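Local coordinates for enoyl-CoA hydratase/isomerase (PDB 3QXZ) that probably catalyses the hydration or double-bond isomerisation of enoyl-CoA thioesters, as a member of the crotonase-like family, at the interface of chains A and B. Numbering follows the deposited sequence. Chains: chain A/B, enoyl-CoA hydratase/isomerase.

The interface of chains A and B. Residues chain A 200, 203-205, 208, 212; chain B 136-137, 140, 164-165.
The guanidinium of B:Arg137 meets the side chain of A:Asn203 at a slant, its plane 43° from that of the amide, and its NH2 touches the asparagine CB at 3.3 Å. At its edge, in the plane of the group, NH1 donates to the main-chain O of B:Thr165 at 2.8 Å, close to the carbonyl axis. This bond within chain B, together with the bend of the arginine at chi3, turns the guanidinium back onto the end of helix 151-165 and helps to set its rotation, with CB of A:Asn203 over one face at the NH2 end. Water 1 joins the main-chain O of A:Asn203 and of B:Arg137.

Where helix 186-203 of chain A gives way to helix 206-222, A:Val204 points its two methyls at chain B. CG1, anti to the backbone N (chi1 170°), meets CG2 of B:Val136 at 3.7 Å, while CG2 lies against the main-chain O of B:Leu164. Nearby, the CD1 tip of A:Ile200 touches the methyl of B:Thr165. A:Thr212 and B:Leu164 run past each other in opposite directions, CG2 against CD2.

The patch belongs to a subunit contact of the three-copy assembly, plausibly the trimer usual in crotonases. Direct hydrogen bonds tie helix 206-222 and the loop before it to the segment around 3-10 helix 135-138 of chain B. The backbone N of A:Ala205 donates to B:Val136 O at 3.1 Å in a nearly straight bond, 169° at the hydrogen. One turn beyond A:Ser208, A:Thr212 OG1 donates to the serine's main-chain O and also packs against CG1 of B:Val136. The hydroxyl OG of A:Ser208 reaches across to B:Val140 O at 2.7 Å, lying in the carbonyl plane on a lone pair.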
ATOM      1  N   ILE A 200      14.850  18.461  -8.905  1.00 10.18           N
ATOM      2  CA  ILE A 200      15.724  17.329  -8.632  1.00 10.21           C
ATOM      3  C   ILE A 200      17.112  17.568  -9.246  1.00 10.50           C
ATOM      4  O   ILE A 200      18.142  17.388  -8.577  1.00 10.48           O
ATOM      5  CB  ILE A 200      15.128  15.982  -9.167  1.00 10.20           C
ATOM      6  CG1 ILE A 200      13.874  15.610  -8.382  1.00  9.74           C
ATOM      7  CG2 ILE A 200      16.136  14.846  -9.055  1.00 10.49           C
ATOM      8  CD1 ILE A 200      13.008  14.564  -9.071  1.00 11.83           C
ATOM      9  N   ASN A 203      18.740  20.510  -7.112  1.00 10.65           N
ATOM     10  CA  ASN A 203      18.834  20.494  -5.656  1.00 10.57           C
ATOM     11  C   ASN A 203      18.977  19.146  -4.992  1.00  9.64           C
ATOM     12  O   ASN A 203      19.140  19.095  -3.768  1.00  9.77           O
ATOM     13  CB  ASN A 203      17.646  21.235  -5.054  1.00 11.32           C
ATOM     14  CG  ASN A 203      17.657  22.693  -5.429  1.00 12.75           C
ATOM     15  OD1 ASN A 203      18.658  23.381  -5.229  1.00 15.66           O
ATOM     16  ND2 ASN A 203      16.578  23.156  -6.013  1.00 12.74           N
ATOM     17  N   VAL A 204      18.957  18.073  -5.783  1.00  9.25           N
ATOM     18  CA  VAL A 204      19.110  16.717  -5.231  1.00  8.73           C
ATOM     19  C   VAL A 204      20.428  16.136  -5.737  1.00  8.72           C
ATOM     20  O   VAL A 204      20.723  16.190  -6.935  1.00  8.76           O
ATOM     21  CB  VAL A 204      17.917  15.827  -5.639  1.00  8.32           C
ATOM     22  CG1 VAL A 204      18.169  14.347  -5.275  1.00  8.90           C
ATOM     23  CG2 VAL A 204      16.615  16.357  -5.006  1.00  8.60           C
ATOM     24  N   ALA A 205      21.245  15.605  -4.835  1.00  8.28           N
ATOM     25  CA  ALA A 205      22.567  15.099  -5.240  1.00  8.84           C
ATOM     26  C   ALA A 205      22.411  13.892  -6.179  1.00  8.87           C
ATOM     27  O   ALA A 205      21.527  13.054  -5.961  1.00  8.93           O
ATOM     28  CB  ALA A 205      23.403  14.720  -4.025  1.00  9.19           C
ATOM     29  N   SER A 208      22.836  10.507  -4.381  1.00  7.96           N
ATOM     30  CA  SER A 208      21.731  10.378  -3.423  1.00  7.44           C
ATOM     31  C   SER A 208      20.459   9.874  -4.128  1.00  7.23           C
ATOM     32  O   SER A 208      19.804   8.925  -3.655  1.00  7.47           O
ATOM     33  CB  SER A 208      21.452  11.739  -2.780  1.00  7.83           C
ATOM     34  OG  SER A 208      22.526  12.130  -1.942  1.00  7.67           O
ATOM     35  N   THR A 212      18.976   6.045  -3.521  1.00  6.22           N
ATOM     36  CA  THR A 212      17.635   6.013  -2.931  1.00  6.01           C
ATOM     37  C   THR A 212      16.642   5.306  -3.864  1.00  5.78           C
ATOM     38  O   THR A 212      15.884   4.431  -3.416  1.00  6.39           O
ATOM     39  CB  THR A 212      17.184   7.451  -2.637  1.00  5.98           C
ATOM     40  OG1 THR A 212      18.088   8.038  -1.680  1.00  7.14           O
ATOM     41  CG2 THR A 212      15.769   7.490  -2.013  1.00  6.65           C
TER
ATOM     42  N   VAL B 136      18.183  13.557   0.651  1.00  6.92           N
ATOM     43  CA  VAL B 136      18.832  13.557  -0.679  1.00  6.76           C
ATOM     44  C   VAL B 136      19.222  14.970  -1.139  1.00  7.35           C
ATOM     45  O   VAL B 136      20.140  15.117  -1.958  1.00  7.63           O
ATOM     46  CB  VAL B 136      17.981  12.867  -1.769  1.00  7.05           C
ATOM     47  CG1 VAL B 136      17.766  11.398  -1.429  1.00  6.93           C
ATOM     48  CG2 VAL B 136      16.654  13.596  -1.980  1.00  7.69           C
ATOM     49  N   ARG B 137      18.563  15.995  -0.592  1.00  7.46           N
ATOM     50  CA  ARG B 137      18.878  17.391  -0.941  1.00  8.07           C
ATOM     51  C   ARG B 137      20.168  17.843  -0.267  1.00  9.07           C
ATOM     52  O   ARG B 137      20.722  18.889  -0.611  1.00 10.04           O
ATOM     53  CB  ARG B 137      17.724  18.333  -0.563  1.00  8.77           C
ATOM     54  CG  ARG B 137      16.387  17.939  -1.197  1.00  8.48           C
ATOM     55  CD  ARG B 137      15.269  18.918  -0.790  1.00  8.76           C
ATOM     56  NE  ARG B 137      15.310  20.188  -1.515  1.00  9.26           N
ATOM     57  CZ  ARG B 137      14.817  20.383  -2.724  1.00  9.69           C
ATOM     58  NH1 ARG B 137      14.273  19.399  -3.435  1.00 10.55           N
ATOM     59  NH2 ARG B 137      14.868  21.601  -3.246  1.00 11.32           N
ATOM     60  N   VAL B 140      23.039  13.057   1.308  1.00  7.88           N
ATOM     61  CA  VAL B 140      22.952  11.757   1.980  1.00  8.43           C
ATOM     62  C   VAL B 140      21.672  11.059   1.457  1.00  7.66           C
ATOM     63  O   VAL B 140      21.318  11.235   0.296  1.00  7.86           O
ATOM     64  CB  VAL B 140      23.124  11.833   3.523  1.00  8.62           C
ATOM     65  CG1 VAL B 140      24.624  12.095   3.855  1.00 10.89           C
ATOM     66  CG2 VAL B 140      22.228  12.893   4.155  1.00 10.33           C
ATOM     67  N   LEU B 164      12.763  10.939  -3.087  1.00  6.85           N
ATOM     68  CA  LEU B 164      13.621  11.424  -4.187  1.00  7.18           C
ATOM     69  C   LEU B 164      13.648  12.922  -4.356  1.00  7.64           C
ATOM     70  O   LEU B 164      14.629  13.459  -4.886  1.00  8.76           O
ATOM     71  CB  LEU B 164      13.262  10.759  -5.520  1.00  7.54           C
ATOM     72  CG  LEU B 164      13.341   9.235  -5.586  1.00  6.79           C
ATOM     73  CD1 LEU B 164      12.813   8.784  -6.935  1.00  9.28           C
ATOM     74  CD2 LEU B 164      14.783   8.781  -5.411  1.00  9.35           C
ATOM     75  N   THR B 165      12.585  13.609  -3.931  1.00  8.04           N
ATOM     76  CA  THR B 165      12.574  15.071  -4.007  1.00  8.68           C
ATOM     77  C   THR B 165      12.850  15.721  -2.674  1.00  9.27           C
ATOM     78  O   THR B 165      13.263  16.878  -2.637  1.00  9.74           O
ATOM     79  CB  THR B 165      11.256  15.654  -4.580  1.00  8.76           C
ATOM     80  OG1 THR B 165      10.211  15.578  -3.600  1.00  9.06           O
ATOM     81  CG2 THR B 165      10.852  14.983  -5.859  1.00 10.66           C
TER
HETATM   82  O   HOH W   1      20.032  21.136  -1.917  1.00 13.34           O